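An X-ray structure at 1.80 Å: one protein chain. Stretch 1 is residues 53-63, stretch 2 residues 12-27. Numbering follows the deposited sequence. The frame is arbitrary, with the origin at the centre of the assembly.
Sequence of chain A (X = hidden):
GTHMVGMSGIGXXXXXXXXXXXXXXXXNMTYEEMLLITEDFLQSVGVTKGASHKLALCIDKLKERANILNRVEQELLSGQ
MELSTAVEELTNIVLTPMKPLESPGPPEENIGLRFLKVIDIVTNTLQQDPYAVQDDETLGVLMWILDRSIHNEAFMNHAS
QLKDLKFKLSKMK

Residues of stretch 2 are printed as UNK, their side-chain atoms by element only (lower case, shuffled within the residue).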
# COMPACT_ATOMS: atom_id res chain seq x y z
N HIS A 53 9.16 -10.02 16.34
CA HIS A 53 9.19 -8.59 16.58
C HIS A 53 9.01 -7.81 15.27
O HIS A 53 8.20 -6.89 15.20
CB HIS A 53 10.51 -8.18 17.24
CG HIS A 53 10.59 -6.73 17.58
ND1 HIS A 53 9.68 -6.11 18.41
CD2 HIS A 53 11.45 -5.76 17.17
CE1 HIS A 53 9.98 -4.82 18.50
NE2 HIS A 53 11.04 -4.58 17.76
N LYS A 54 9.76 -8.19 14.24
CA LYS A 54 9.67 -7.50 12.96
C LYS A 54 8.28 -7.60 12.33
O LYS A 54 7.73 -6.60 11.88
CB LYS A 54 10.71 -8.04 11.99
CG LYS A 54 10.76 -7.28 10.68
CD LYS A 54 11.75 -7.93 9.73
CE LYS A 54 11.90 -7.12 8.45
NZ LYS A 54 12.86 -7.77 7.52
N LEU A 55 7.72 -8.80 12.29
CA LEU A 55 6.40 -8.98 11.69
C LEU A 55 5.35 -8.24 12.52
O LEU A 55 4.42 -7.64 11.97
CB LEU A 55 6.05 -10.47 11.59
CG LEU A 55 4.73 -10.82 10.89
CD1 LEU A 55 4.63 -10.11 9.55
CD2 LEU A 55 4.65 -12.33 10.71
N ALA A 56 5.50 -8.26 13.84
CA ALA A 56 4.54 -7.57 14.69
C ALA A 56 4.59 -6.08 14.37
O ALA A 56 3.56 -5.41 14.34
CB ALA A 56 4.86 -7.81 16.17
N LEU A 57 5.79 -5.56 14.15
CA LEU A 57 5.97 -4.15 13.82
C LEU A 57 5.31 -3.83 12.48
O LEU A 57 4.68 -2.79 12.32
CB LEU A 57 7.46 -3.79 13.73
CG LEU A 57 8.25 -3.77 15.04
CD1 LEU A 57 9.69 -3.36 14.74
CD2 LEU A 57 7.61 -2.78 16.01
N CYS A 58 5.48 -4.73 11.52
CA CYS A 58 4.89 -4.54 10.19
C CYS A 58 3.37 -4.56 10.27
O CYS A 58 2.71 -3.77 9.59
CB CYS A 58 5.39 -5.62 9.23
SG CYS A 58 7.14 -5.49 8.83
N ILE A 59 2.82 -5.45 11.09
CA ILE A 59 1.37 -5.54 11.26
C ILE A 59 0.88 -4.25 11.90
O ILE A 59 -0.18 -3.72 11.54
CB ILE A 59 1.00 -6.76 12.15
CG1 ILE A 59 1.35 -8.06 11.43
CG2 ILE A 59 -0.47 -6.73 12.51
CD1 ILE A 59 0.44 -8.41 10.26
N ASP A 60 1.65 -3.73 12.85
CA ASP A 60 1.27 -2.48 13.50
C ASP A 60 1.24 -1.37 12.45
O ASP A 60 0.33 -0.54 12.44
CB ASP A 60 2.25 -2.12 14.62
CG ASP A 60 2.16 -3.07 15.79
OD1 ASP A 60 1.03 -3.29 16.28
OD2 ASP A 60 3.21 -3.60 16.22
N LYS A 61 2.23 -1.37 11.56
CA LYS A 61 2.27 -0.35 10.52
C LYS A 61 1.08 -0.50 9.59
O LYS A 61 0.60 0.48 9.02
CB LYS A 61 3.58 -0.42 9.73
CG LYS A 61 4.80 -0.03 10.55
CD LYS A 61 6.04 0.16 9.69
CE LYS A 61 7.22 0.56 10.56
NZ LYS A 61 8.44 0.81 9.75
N LEU A 62 0.61 -1.73 9.41
CA LEU A 62 -0.55 -1.97 8.56
C LEU A 62 -1.72 -1.22 9.17
O LEU A 62 -2.51 -0.58 8.46
CB LEU A 62 -0.90 -3.47 8.49
CG LEU A 62 -0.02 -4.37 7.62
CD1 LEU A 62 -0.66 -5.77 7.51
CD2 LEU A 62 0.13 -3.74 6.23
N LYS A 63 -1.82 -1.26 10.49
CA LYS A 63 -2.92 -0.59 11.18
C LYS A 63 -2.86 0.92 11.05
O LYS A 63 -3.87 1.59 11.19
CB LYS A 63 -2.94 -0.97 12.66
CG LYS A 63 -3.10 -2.46 12.95
CD LYS A 63 -3.28 -2.68 14.45
CE LYS A 63 -2.86 -4.07 14.89
NZ LYS A 63 -1.37 -4.25 14.85
N UNK A 12 3.45 -11.87 -1.79
CA UNK A 12 4.29 -10.81 -2.33
C UNK A 12 4.70 -9.84 -1.23
O UNK A 12 5.83 -9.36 -1.19
c UNK A 12 3.54 -10.07 -3.45
c UNK A 12 5.66 -9.47 -4.68
c UNK A 12 4.28 -8.97 -4.23
c UNK A 12 4.43 -7.73 -3.37
N UNK A 13 3.77 -9.56 -0.31
CA UNK A 13 4.06 -8.65 0.79
C UNK A 13 5.18 -9.23 1.65
O UNK A 13 6.16 -8.55 1.95
c UNK A 13 2.36 -7.57 6.95
c UNK A 13 3.01 -7.48 2.80
c UNK A 13 2.72 -7.74 4.18
c UNK A 13 2.83 -6.46 6.29
c UNK A 13 2.24 -8.86 4.88
c UNK A 13 3.46 -6.19 2.74
c UNK A 13 2.07 -8.76 6.26
c UNK A 13 2.80 -8.42 1.63
n UNK A 13 3.46 -5.62 4.00
c UNK A 13 3.01 -6.55 4.90
N UNK A 14 5.03 -10.49 2.06
CA UNK A 14 6.05 -11.13 2.88
C UNK A 14 7.42 -11.13 2.19
O UNK A 14 8.45 -10.90 2.82
c UNK A 14 4.16 -14.22 4.33
c UNK A 14 5.65 -12.56 3.22
c UNK A 14 4.44 -12.72 4.13
c UNK A 14 4.72 -12.06 5.46
N UNK A 15 7.42 -11.42 0.89
CA UNK A 15 8.65 -11.43 0.12
C UNK A 15 9.32 -10.05 0.18
O UNK A 15 10.55 -9.94 0.19
c UNK A 15 7.65 -13.56 -3.00
c UNK A 15 8.09 -13.28 -1.57
c UNK A 15 7.52 -15.06 -3.26
c UNK A 15 8.36 -11.80 -1.35
n UNK A 15 7.01 -15.34 -4.64
N UNK A 16 8.50 -9.00 0.24
CA UNK A 16 9.03 -7.64 0.29
C UNK A 16 9.68 -7.29 1.62
O UNK A 16 10.47 -6.35 1.71
c UNK A 16 7.92 -6.62 -0.03
o UNK A 16 7.10 -6.36 1.09
N UNK A 17 9.35 -8.06 2.66
CA UNK A 17 9.88 -7.83 4.00
C UNK A 17 10.92 -8.88 4.37
O UNK A 17 11.42 -8.90 5.50
c UNK A 17 8.75 -7.91 5.03
c UNK A 17 6.45 -7.50 5.89
c UNK A 17 7.76 -5.62 4.89
c UNK A 17 7.47 -7.10 4.82
N UNK A 18 11.23 -9.76 3.42
CA UNK A 18 12.18 -10.84 3.65
C UNK A 18 11.66 -11.77 4.75
O UNK A 18 12.42 -12.23 5.61
n UNK A 18 16.35 -10.87 3.36
n UNK A 18 15.77 -11.75 1.30
c UNK A 18 14.27 -9.62 2.85
c UNK A 18 16.33 -11.88 2.50
c UNK A 18 15.78 -9.54 3.09
c UNK A 18 13.56 -10.29 4.02
n UNK A 18 16.87 -13.05 2.84
N UNK A 19 10.36 -12.05 4.69
CA UNK A 19 9.72 -12.92 5.67
C UNK A 19 8.85 -13.99 5.01
O UNK A 19 7.99 -14.58 5.67
c UNK A 19 8.64 -10.22 8.29
c UNK A 19 9.61 -11.21 7.63
c UNK A 19 8.86 -12.09 6.63
c UNK A 19 10.27 -12.10 8.68
N UNK A 20 9.08 -14.25 3.73
CA UNK A 20 8.28 -15.24 3.02
C UNK A 20 8.46 -16.63 3.61
O UNK A 20 7.70 -17.55 3.29
n UNK A 20 5.94 -16.77 -0.48
c UNK A 20 7.62 -16.01 0.70
c UNK A 20 8.59 -15.22 1.53
c UNK A 20 6.75 -17.79 -0.25
n UNK A 20 7.77 -17.36 0.46
c UNK A 20 6.46 -15.65 0.10
N UNK A 21 9.46 -16.79 4.46
CA UNK A 21 9.70 -18.06 5.13
C UNK A 21 8.43 -18.44 5.91
O UNK A 21 8.14 -19.62 6.13
c UNK A 21 11.03 -19.00 7.12
c UNK A 21 10.88 -17.91 6.10
n UNK A 21 13.31 -19.28 10.22
c UNK A 21 12.10 -18.60 8.14
c UNK A 21 12.24 -19.63 9.24
N UNK A 22 7.67 -17.42 6.32
CA UNK A 22 6.46 -17.65 7.11
C UNK A 22 5.15 -17.63 6.33
O UNK A 22 4.09 -17.48 6.92
c UNK A 22 8.59 -18.07 11.01
c UNK A 22 6.40 -16.64 8.25
c UNK A 22 8.68 -15.99 9.17
c UNK A 22 9.76 -16.20 10.03
c UNK A 22 9.71 -17.25 10.95
c UNK A 22 7.52 -17.84 10.16
c UNK A 22 7.54 -16.81 9.23
o UNK A 22 10.77 -17.50 11.80
N UNK A 23 5.21 -17.81 5.02
CA UNK A 23 3.99 -17.81 4.20
C UNK A 23 2.92 -18.79 4.71
O UNK A 23 1.73 -18.47 4.73
c UNK A 23 3.04 -18.06 1.86
c UNK A 23 4.31 -18.14 2.71
c UNK A 23 2.45 -16.67 1.75
c UNK A 23 4.88 -19.54 2.60
N UNK A 24 3.33 -19.99 5.13
CA UNK A 24 2.37 -20.99 5.60
C UNK A 24 1.58 -20.61 6.84
O UNK A 24 0.48 -21.12 7.07
o UNK A 24 1.42 -23.75 3.93
o UNK A 24 2.69 -22.87 2.38
c UNK A 24 3.07 -22.32 5.85
c UNK A 24 3.58 -23.00 4.58
c UNK A 24 2.49 -23.22 3.56
N UNK A 25 2.14 -19.71 7.65
CA UNK A 25 1.46 -19.27 8.86
C UNK A 25 0.11 -18.64 8.55
O UNK A 25 -0.82 -18.73 9.36
c UNK A 25 1.10 -18.50 11.77
c UNK A 25 2.33 -18.26 9.61
c UNK A 25 1.62 -17.50 10.74
c UNK A 25 2.58 -16.52 11.37
N UNK A 26 0.01 -18.02 7.37
CA UNK A 26 -1.22 -17.34 6.94
C UNK A 26 -2.24 -18.19 6.18
O UNK A 26 -3.32 -17.70 5.83
c UNK A 26 0.03 -15.13 6.81
c UNK A 26 0.28 -13.08 8.10
c UNK A 26 1.63 -13.34 8.27
c UNK A 26 1.40 -15.37 6.98
c UNK A 26 -0.52 -13.97 7.36
c UNK A 26 -0.84 -16.11 6.09
c UNK A 26 2.20 -14.49 7.71
N UNK A 27 -1.91 -19.46 5.96
CA UNK A 27 -2.76 -20.42 5.24
C UNK A 27 -4.25 -20.12 5.09
O UNK A 27 -4.73 -19.78 4.00
n UNK A 27 -0.75 -22.21 3.65
c UNK A 27 -3.40 -22.91 5.17
c UNK A 27 -1.70 -23.32 3.32
c UNK A 27 -3.15 -22.98 3.65
c UNK A 27 -2.58 -21.82 5.85
O HOH W 1 13.45 -10.48 7.82

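Position 12 carries four side-chain carbons forked at the second, in the last turns of a helix and far from stretch 1; it is Leu12. Position 13 has one carbon leading to fused five- and six-membered rings of eight carbons and one nitrogen, and the six-membered ring packs against Leu55, Cys58, Ile59 and Leu62; only tryptophan provides such a side chain. In Trp13, CH2 lies 3.6 Å from CD1 of Leu62, 3.9 Å from CD1 of Ile59 and 4.3 Å from CD1 of Leu55, while CZ2 is 4.0 Å from CB of Cys58. Ile59 meets the ring at its edge.

Position 14, again four carbons forked at the second, is Leu14, a buried side chain that stops just short of stretch 1. At position 15 four carbons in a row end in nitrogen, an extended chain out of reach of stretch 1: Lys15. One carbon and one oxygen make position 16 Ser16, whose OG donates a hydrogen bond to O of Trp13, 2.5 Å away, turning the hydroxyl back onto its own helix.

Position 17 has four carbons forked at the second, one of them close to the sulfur of Cys58. It is Leu17, with CD1 3.6 Å from SG of Cys58. Position 18 shows three carbons, a nitrogen, and a carbon bearing two more nitrogens, the guanidinium of Arg18. Its positive phi ends the helix in a Schellman motif, and the end of its side chain leads away from stretch 1. Position 19 is forked at the second of four carbons and packs on two residues of stretch 1; as Leu19, it places CD1 4.2 Å from CB of Leu55 and 4.1 Å from CD of Lys54.

Position 20, one carbon and a five-membered ring of three carbons and two nitrogens, is His20, and position 21, four carbons in a row ending in nitrogen, is Lys21; neither reaches stretch 1. Position 22 has one carbon and then a six-carbon ring bearing one oxygen; it is Tyr22, whose hydroxyl is bonded elsewhere in the structure. At position 23 the four carbons fork at the first, with one arm two carbons long: Ile23. Position 24 has three carbons, the third carrying two oxygens, and is Glu24. Position 25, forked at the second of four carbons, is Leu25, directed toward stretch 1 without close contact. Position 26 bears a plain six-carbon ring whose edge meets Leu55; in Phe26, CZ is 4.0 Å from CD2 of that leucine. Position 27, four carbons in a row ending in nitrogen, is Lys27, and its NZ forms a salt bridge with OE1 of Glu24 at 2.7 Å.

The contact is a largely apolar seam, in which Leu55, Cys58, Ile59 and Leu62 line the side of the Trp13 ring tip that faces stretch 1 and Leu55 also reaches Leu19 and Phe26. Beside this apolar packing, the extended Lys54 donates a hydrogen bond from NZ to O of Leu17 at 2.7 Å. Water 1 accepts from NZ of Lys54 at 2.8 Å and donates to O of Arg18 at 3.0 Å, so the lysine ties stretch 1 to the backbone where the helix ends.

Stretch 2 (12-27) LWLKSLRLHKYIELFK
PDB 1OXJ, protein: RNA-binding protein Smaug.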